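Local structure of histidinol dehydrogenase (Elizabethkingia anophelis NUHP1, 6AN0) at residues K30-F42 / Q218-F230. The protein probably catalyses the zinc- and NAD-dependent oxidation of L-histidinol through L-histidinaldehyde to L-histidine, the last step of histidine biosynthesis. Sequence-based numbering, arbitrary orientation.
Sequences KAEDLQNIVLTVF and QYVTAAKQIAQNF. With EDO (1,2-ethanediol), chain F; EDO (1,2-ethanediol), chain E.
The ring of Phe42 points its edge at helix 218-227: Ala227 N and Phe230 CE2 lie at its rim in the ring plane, and CZ comes 3.6 Å from Ala223 O, which already accepts the helical bond from Ala227 N. One face of this ring carries CG1 of Val38, one turn earlier, 3.6 Å above its centre. Phe230 takes CD2 of Leu39 at its edge, 4.0 Å from CZ, and both phenylalanines also meet Phe201 edge-to-face. At the other end of the contact the Tyr219 ring has CG of Gln218 over one face, offset toward the rim, while both methyls of Leu34 come against its CD1-CE1 side, CD1 of Leu34 standing 3.7 Å from CD1 of Tyr219. With chi1 at -61°, the Leu34 branch lies beside its own backbone N and crosses the tyrosine at about a right angle; its CB rests on Ala222 CB. Ile226 sits as a knob in the hole formed by Gln35, Val38, Leu39 and Phe42. Its CD1 lies 3.7 Å from both Gln35 CA and Val38 CB, and CG2, anti to the backbone N, turns to Leu39 CD2 at 3.8 Å and also touches CE1 of Phe42. No direct hydrogen bond joins the segments; a water donates to Lys30 O and Gln218 OE1. Asp33 OD2 accepts from Gln35 N in an Asx turn just before the helix. With only a methyl on Ala223, CG1 of Val38 comes up to Ala223 CA, while CG2 touches Ala222 CB. The axes of helix 35-42 and helix 218-227 approach to 9.6 Å and cross at -71°. This single knob-in-hole at a steep helix crossing joins helix 35-48 to a helix beginning right after Asn217, a predicted NAD(+)-binding residue, in the ALDH-like histidinol dehydrogenase fold.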
ATOM      1  N   LYS A  30      14.700  -5.198  19.103  1.00 47.89           N
ATOM      2  CA  LYS A  30      16.038  -5.732  18.873  1.00 53.79           C
ATOM      3  C   LYS A  30      16.673  -5.083  17.646  1.00 54.10           C
ATOM      4  O   LYS A  30      16.017  -4.872  16.623  1.00 52.89           O
ATOM      5  CB  LYS A  30      15.973  -7.250  18.699  1.00 56.18           C
ATOM      6  CG  LYS A  30      16.245  -8.035  19.966  1.00 58.10           C
ATOM      7  CD  LYS A  30      15.690  -9.452  19.900  1.00 62.08           C
ATOM      8  CE  LYS A  30      16.622 -10.415  20.626  1.00 55.73           C
ATOM      9  NZ  LYS A  30      15.947 -11.552  21.314  1.00 52.62           N
ATOM     10  N   ALA A  31      17.959  -4.756  17.757  1.00 58.45           N
ATOM     11  CA  ALA A  31      18.672  -4.042  16.707  1.00 65.12           C
ATOM     12  C   ALA A  31      19.661  -4.936  15.964  1.00 68.88           C
ATOM     13  O   ALA A  31      20.680  -4.457  15.461  1.00 66.21           O
ATOM     14  CB  ALA A  31      19.391  -2.822  17.284  1.00 65.69           C
ATOM     15  N   GLU A  32      19.378  -6.234  15.883  1.00 75.52           N
ATOM     16  CA  GLU A  32      20.240  -7.133  15.130  1.00 70.63           C
ATOM     17  C   GLU A  32      20.111  -6.854  13.637  1.00 57.40           C
ATOM     18  O   GLU A  32      19.015  -6.619  13.124  1.00 60.70           O
ATOM     19  CB  GLU A  32      19.885  -8.591  15.426  1.00 68.80           C
ATOM     20  N   ASP A  33      21.247  -6.857  12.945  1.00 60.82           N
ATOM     21  CA  ASP A  33      21.280  -6.704  11.494  1.00 56.81           C
ATOM     22  C   ASP A  33      21.100  -8.085  10.878  1.00 45.64           C
ATOM     23  O   ASP A  33      21.999  -8.929  10.960  1.00 47.02           O
ATOM     24  CB  ASP A  33      22.595  -6.075  11.037  1.00 59.86           C
ATOM     25  CG  ASP A  33      22.539  -5.596   9.599  1.00 61.46           C
ATOM     26  OD1 ASP A  33      23.484  -4.906   9.165  1.00 66.54           O
ATOM     27  OD2 ASP A  33      21.536  -5.887   8.910  1.00 58.28           O
ATOM     28  N   LEU A  34      19.941  -8.319  10.268  1.00 43.90           N
ATOM     29  CA  LEU A  34      19.613  -9.623   9.715  1.00 43.48           C
ATOM     30  C   LEU A  34      19.742  -9.671   8.199  1.00 43.61           C
ATOM     31  O   LEU A  34      19.393 -10.687   7.595  1.00 43.03           O
ATOM     32  CB  LEU A  34      18.201 -10.027  10.135  1.00 41.12           C
ATOM     33  CG  LEU A  34      17.960 -10.158  11.640  1.00 40.64           C
ATOM     34  CD1 LEU A  34      16.517 -10.602  11.916  1.00 39.87           C
ATOM     35  CD2 LEU A  34      18.946 -11.124  12.259  1.00 54.82           C
ATOM     36  N   GLN A  35      20.254  -8.612   7.570  1.00 27.08           N
ATOM     37  CA  GLN A  35      20.257  -8.565   6.110  1.00 31.29           C
ATOM     38  C   GLN A  35      21.103  -9.683   5.511  1.00 30.37           C
ATOM     39  O   GLN A  35      20.677 -10.361   4.567  1.00 28.07           O
ATOM     40  CB  GLN A  35      20.757  -7.211   5.630  1.00 35.31           C
ATOM     41  CG  GLN A  35      20.687  -7.057   4.131  1.00 34.30           C
ATOM     42  CD  GLN A  35      21.081  -5.673   3.694  1.00 47.71           C
ATOM     43  OE1 GLN A  35      21.971  -5.059   4.279  1.00 55.23           O
ATOM     44  NE2 GLN A  35      20.412  -5.161   2.674  1.00 51.45           N
ATOM     45  N   ASN A  36      22.311  -9.886   6.040  1.00 24.66           N
ATOM     46  CA  ASN A  36      23.166 -10.928   5.478  1.00 30.71           C
ATOM     47  C   ASN A  36      22.553 -12.298   5.716  1.00 29.21           C
ATOM     48  O   ASN A  36      22.630 -13.182   4.854  1.00 30.15           O
ATOM     49  CB  ASN A  36      24.572 -10.852   6.076  1.00 34.93           C
ATOM     50  CG  ASN A  36      25.479 -11.967   5.570  1.00 56.11           C
ATOM     51  OD1 ASN A  36      26.029 -11.886   4.470  1.00 71.21           O
ATOM     52  ND2 ASN A  36      25.633 -13.019   6.372  1.00 59.47           N
ATOM     53  N   ILE A  37      21.919 -12.475   6.873  1.00 28.93           N
ATOM     54  CA  ILE A  37      21.296 -13.751   7.207  1.00 35.74           C
ATOM     55  C   ILE A  37      20.174 -14.061   6.227  1.00 33.58           C
ATOM     56  O   ILE A  37      20.090 -15.168   5.687  1.00 28.66           O
ATOM     57  CB  ILE A  37      20.809 -13.724   8.664  1.00 31.93           C
ATOM     58  CG1 ILE A  37      22.011 -13.882   9.607  1.00 37.18           C
ATOM     59  CG2 ILE A  37      19.753 -14.773   8.908  1.00 35.10           C
ATOM     60  CD1 ILE A  37      21.815 -13.243  10.965  1.00 42.45           C
ATOM     61  N   VAL A  38      19.330 -13.061   5.941  1.00 22.85           N
ATOM     62  CA  VAL A  38      18.213 -13.241   5.013  1.00 23.36           C
ATOM     63  C   VAL A  38      18.719 -13.469   3.590  1.00 20.65           C
ATOM     64  O   VAL A  38      18.238 -14.357   2.876  1.00 22.02           O
ATOM     65  CB  VAL A  38      17.273 -12.023   5.079  1.00 22.03           C
ATOM     66  CG1 VAL A  38      16.292 -12.058   3.932  1.00 21.50           C
ATOM     67  CG2 VAL A  38      16.528 -12.002   6.420  1.00 26.77           C
ATOM     68  N   LEU A  39      19.657 -12.633   3.139  1.00 22.29           N
ATOM     69  CA  LEU A  39      20.143 -12.748   1.768  1.00 23.24           C
ATOM     70  C   LEU A  39      20.782 -14.112   1.516  1.00 29.27           C
ATOM     71  O   LEU A  39      20.660 -14.670   0.420  1.00 24.68           O
ATOM     72  CB  LEU A  39      21.136 -11.617   1.470  1.00 25.49           C
ATOM     73  CG  LEU A  39      20.526 -10.214   1.291  1.00 25.56           C
ATOM     74  CD1 LEU A  39      21.631  -9.211   0.961  1.00 33.63           C
ATOM     75  CD2 LEU A  39      19.466 -10.237   0.205  1.00 27.35           C
ATOM     76  N   THR A  40      21.467 -14.665   2.520  1.00 23.95           N
ATOM     77  CA  THR A  40      22.047 -16.001   2.374  1.00 26.64           C
ATOM     78  C   THR A  40      20.961 -17.058   2.172  1.00 24.79           C
ATOM     79  O   THR A  40      21.089 -17.927   1.301  1.00 26.09           O
ATOM     80  CB  THR A  40      22.908 -16.342   3.587  1.00 30.82           C
ATOM     81  OG1 THR A  40      23.996 -15.416   3.668  1.00 30.56           O
ATOM     82  CG2 THR A  40      23.479 -17.758   3.478  1.00 32.00           C
ATOM     83  N   VAL A  41      19.888 -17.003   2.968  1.00 21.99           N
ATOM     84  CA  VAL A  41      18.790 -17.952   2.775  1.00 21.23           C
ATOM     85  C   VAL A  41      18.166 -17.769   1.398  1.00 21.92           C
ATOM     86  O   VAL A  41      17.863 -18.746   0.698  1.00 24.13           O
ATOM     87  CB  VAL A  41      17.730 -17.795   3.882  1.00 21.98           C
ATOM     88  CG1 VAL A  41      16.583 -18.797   3.663  1.00 21.53           C
ATOM     89  CG2 VAL A  41      18.355 -17.989   5.255  1.00 22.64           C
ATOM     90  N   PHE A  42      17.945 -16.516   0.996  1.00 22.10           N
ATOM     91  CA  PHE A  42      17.360 -16.247  -0.317  1.00 20.40           C
ATOM     92  C   PHE A  42      18.231 -16.812  -1.442  1.00 22.94           C
ATOM     93  O   PHE A  42      17.711 -17.355  -2.426  1.00 25.81           O
ATOM     94  CB  PHE A  42      17.148 -14.735  -0.500  1.00 20.09           C
ATOM     95  CG  PHE A  42      15.932 -14.178   0.233  1.00 20.85           C
ATOM     96  CD1 PHE A  42      15.540 -12.864   0.032  1.00 21.17           C
ATOM     97  CD2 PHE A  42      15.188 -14.965   1.113  1.00 22.53           C
ATOM     98  CE1 PHE A  42      14.431 -12.334   0.694  1.00 22.94           C
ATOM     99  CE2 PHE A  42      14.076 -14.453   1.773  1.00 24.89           C
ATOM    100  CZ  PHE A  42      13.690 -13.122   1.553  1.00 26.02           C
ATOM    101  N   GLN A 218      10.995 -11.797  14.285  1.00 32.73           N
ATOM    102  CA  GLN A 218      11.979 -10.856  13.751  1.00 36.77           C
ATOM    103  C   GLN A 218      12.569 -11.337  12.429  1.00 29.02           C
ATOM    104  O   GLN A 218      12.876 -10.525  11.551  1.00 28.91           O
ATOM    105  CB  GLN A 218      13.102 -10.635  14.772  1.00 36.61           C
ATOM    106  CG  GLN A 218      13.777 -11.919  15.234  1.00 45.90           C
ATOM    107  CD  GLN A 218      14.985 -11.665  16.118  1.00 66.21           C
ATOM    108  OE1 GLN A 218      15.804 -10.787  15.840  1.00 72.49           O
ATOM    109  NE2 GLN A 218      15.101 -12.438  17.193  1.00 67.18           N
ATOM    110  N   TYR A 219      12.768 -12.645  12.280  1.00 27.03           N
ATOM    111  CA  TYR A 219      13.365 -13.159  11.050  1.00 23.64           C
ATOM    112  C   TYR A 219      12.379 -13.094   9.893  1.00 28.04           C
ATOM    113  O   TYR A 219      12.754 -12.750   8.769  1.00 23.91           O
ATOM    114  CB  TYR A 219      13.844 -14.591  11.254  1.00 25.09           C
ATOM    115  CG  TYR A 219      14.870 -14.679  12.350  1.00 34.02           C
ATOM    116  CD1 TYR A 219      16.190 -14.314  12.117  1.00 37.19           C
ATOM    117  CD2 TYR A 219      14.517 -15.094  13.624  1.00 39.76           C
ATOM    118  CE1 TYR A 219      17.131 -14.367  13.126  1.00 46.82           C
ATOM    119  CE2 TYR A 219      15.455 -15.153  14.641  1.00 39.66           C
ATOM    120  CZ  TYR A 219      16.756 -14.785  14.385  1.00 49.55           C
ATOM    121  OH  TYR A 219      17.701 -14.844  15.387  1.00 62.72           O
ATOM    122  N   VAL A 220      11.121 -13.455  10.146  1.00 23.19           N
ATOM    123  CA  VAL A 220      10.104 -13.362   9.103  1.00 25.55           C
ATOM    124  C   VAL A 220       9.907 -11.908   8.699  1.00 25.32           C
ATOM    125  O   VAL A 220       9.782 -11.582   7.508  1.00 22.73           O
ATOM    126  CB  VAL A 220       8.790 -14.008   9.590  1.00 23.90           C
ATOM    127  CG1 VAL A 220       7.627 -13.656   8.649  1.00 26.41           C
ATOM    128  CG2 VAL A 220       8.964 -15.519   9.718  1.00 24.77           C
ATOM    129  N   THR A 221       9.919 -11.007   9.686  1.00 22.91           N
ATOM    130  CA  THR A 221       9.720  -9.588   9.416  1.00 25.58           C
ATOM    131  C   THR A 221      10.825  -9.034   8.522  1.00 28.37           C
ATOM    132  O   THR A 221      10.554  -8.308   7.557  1.00 25.66           O
ATOM    133  CB  THR A 221       9.650  -8.818  10.745  1.00 34.14           C
ATOM    134  OG1 THR A 221       8.491  -9.236  11.480  1.00 30.64           O
ATOM    135  CG2 THR A 221       9.562  -7.310  10.501  1.00 38.93           C
ATOM    136  N   ALA A 222      12.083  -9.358   8.840  1.00 25.46           N
ATOM    137  CA  ALA A 222      13.199  -8.889   8.022  1.00 23.89           C
ATOM    138  C   ALA A 222      13.144  -9.502   6.629  1.00 23.67           C
ATOM    139  O   ALA A 222      13.448  -8.835   5.631  1.00 23.92           O
ATOM    140  CB  ALA A 222      14.531  -9.211   8.708  1.00 24.51           C
ATOM    141  N   ALA A 223      12.734 -10.769   6.538  1.00 21.37           N
ATOM    142  CA  ALA A 223      12.671 -11.419   5.235  1.00 23.56           C
ATOM    143  C   ALA A 223      11.629 -10.756   4.351  1.00 21.04           C
ATOM    144  O   ALA A 223      11.877 -10.522   3.163  1.00 21.43           O
ATOM    145  CB  ALA A 223      12.368 -12.912   5.390  1.00 24.18           C
ATOM    146  N   LYS A 224      10.458 -10.434   4.915  1.00 20.70           N
ATOM    147  CA  LYS A 224       9.432  -9.749   4.136  1.00 21.07           C
ATOM    148  C   LYS A 224       9.914  -8.374   3.693  1.00 24.74           C
ATOM    149  O   LYS A 224       9.653  -7.949   2.557  1.00 20.35           O
ATOM    150  CB  LYS A 224       8.144  -9.632   4.954  1.00 19.33           C
ATOM    151  CG  LYS A 224       7.361 -10.939   5.070  1.00 22.52           C
ATOM    152  CD  LYS A 224       6.192 -10.806   6.052  1.00 23.91           C
ATOM    153  CE  LYS A 224       5.109  -9.876   5.513  1.00 24.61           C
ATOM    154  NZ  LYS A 224       4.009  -9.678   6.505  1.00 22.78           N
ATOM    155  N   GLN A 225      10.628  -7.667   4.577  1.00 24.12           N
ATOM    156  CA  GLN A 225      11.146  -6.348   4.222  1.00 25.39           C
ATOM    157  C   GLN A 225      12.130  -6.440   3.063  1.00 27.70           C
ATOM    158  O   GLN A 225      12.065  -5.647   2.114  1.00 23.68           O
ATOM    159  CB  GLN A 225      11.798  -5.686   5.441  1.00 29.97           C
ATOM    160  N   ILE A 226      13.036  -7.415   3.113  1.00 23.39           N
ATOM    161  CA  ILE A 226      14.047  -7.548   2.070  1.00 20.06           C
ATOM    162  C   ILE A 226      13.448  -8.123   0.790  1.00 21.56           C
ATOM    163  O   ILE A 226      13.871  -7.751  -0.317  1.00 23.26           O
ATOM    164  CB  ILE A 226      15.205  -8.399   2.612  1.00 25.24           C
ATOM    165  CG1 ILE A 226      15.973  -7.580   3.650  1.00 29.59           C
ATOM    166  CG2 ILE A 226      16.120  -8.886   1.473  1.00 26.85           C
ATOM    167  CD1 ILE A 226      16.988  -8.370   4.446  1.00 30.76           C
ATOM    168  N   ALA A 227      12.448  -9.004   0.915  1.00 22.43           N
ATOM    169  CA  ALA A 227      11.776  -9.574  -0.251  1.00 20.91           C
ATOM    170  C   ALA A 227      11.201  -8.493  -1.159  1.00 22.32           C
ATOM    171  O   ALA A 227      11.149  -8.674  -2.379  1.00 23.54           O
ATOM    172  CB  ALA A 227      10.657 -10.521   0.193  1.00 19.11           C
ATOM    173  N   GLN A 228      10.739  -7.379  -0.582  1.00 21.65           N
ATOM    174  CA  GLN A 228      10.283  -6.248  -1.397  1.00 28.23           C
ATOM    175  C   GLN A 228      11.283  -5.858  -2.478  1.00 35.27           C
ATOM    176  O   GLN A 228      10.893  -5.456  -3.580  1.00 31.27           O
ATOM    177  CB  GLN A 228      10.019  -5.045  -0.509  1.00 32.44           C
ATOM    178  CG  GLN A 228       8.698  -5.057   0.185  1.00 30.67           C
ATOM    179  CD  GLN A 228       8.478  -3.771   0.953  1.00 39.56           C
ATOM    180  OE1 GLN A 228       7.552  -3.016   0.671  1.00 44.35           O
ATOM    181  NE2 GLN A 228       9.341  -3.515   1.934  1.00 35.51           N
ATOM    182  N   ASN A 229      12.581  -5.945  -2.180  1.00 30.05           N
ATOM    183  CA  ASN A 229      13.586  -5.520  -3.141  1.00 32.18           C
ATOM    184  C   ASN A 229      13.730  -6.483  -4.310  1.00 32.58           C
ATOM    185  O   ASN A 229      14.468  -6.182  -5.254  1.00 45.82           O
ATOM    186  CB  ASN A 229      14.927  -5.339  -2.422  1.00 45.24           C
ATOM    187  CG  ASN A 229      14.796  -4.483  -1.176  1.00 40.96           C
ATOM    188  OD1 ASN A 229      13.912  -3.626  -1.086  1.00 57.97           O
ATOM    189  ND2 ASN A 229      15.661  -4.718  -0.204  1.00 47.25           N
ATOM    190  N   PHE A 230      13.065  -7.634  -4.268  1.00 24.94           N
ATOM    191  CA  PHE A 230      13.050  -8.561  -5.390  1.00 22.20           C
ATOM    192  C   PHE A 230      11.702  -8.571  -6.106  1.00 26.82           C
ATOM    193  O   PHE A 230      11.411  -9.495  -6.868  1.00 33.63           O
ATOM    194  CB  PHE A 230      13.445  -9.957  -4.915  1.00 27.52           C
ATOM    195  CG  PHE A 230      14.832 -10.002  -4.335  1.00 32.55           C
ATOM    196  CD1 PHE A 230      15.932 -10.125  -5.166  1.00 29.25           C
ATOM    197  CD2 PHE A 230      15.037  -9.871  -2.971  1.00 29.99           C
ATOM    198  CE1 PHE A 230      17.217 -10.141  -4.644  1.00 37.86           C
ATOM    199  CE2 PHE A 230      16.317  -9.889  -2.436  1.00 29.33           C
ATOM    200  CZ  PHE A 230      17.411 -10.022  -3.276  1.00 35.36           C
TER
HETATM  201  C1  EDO F 505      24.901 -13.312  -0.121  1.00 54.25           C
HETATM  202  O1  EDO F 505      24.596 -12.064  -0.751  1.00 64.32           O
HETATM  203  C2  EDO F 505      24.602 -13.174   1.363  1.00 44.76           C
HETATM  204  O2  EDO F 505      24.879 -11.818   1.740  1.00 48.83           O
HETATM  205  C1  EDO E 504       8.611  -7.421  16.294  1.00 70.13           C
HETATM  206  O1  EDO E 504       9.670  -8.306  16.689  1.00 71.53           O
HETATM  207  C2  EDO E 504       7.756  -8.106  15.236  1.00 65.72           C
HETATM  208  O2  EDO E 504       8.611  -8.872  14.381  1.00 64.48           O
HETATM  209  O   HOH W   1      15.974  -7.690  14.958  1.00 56.89           O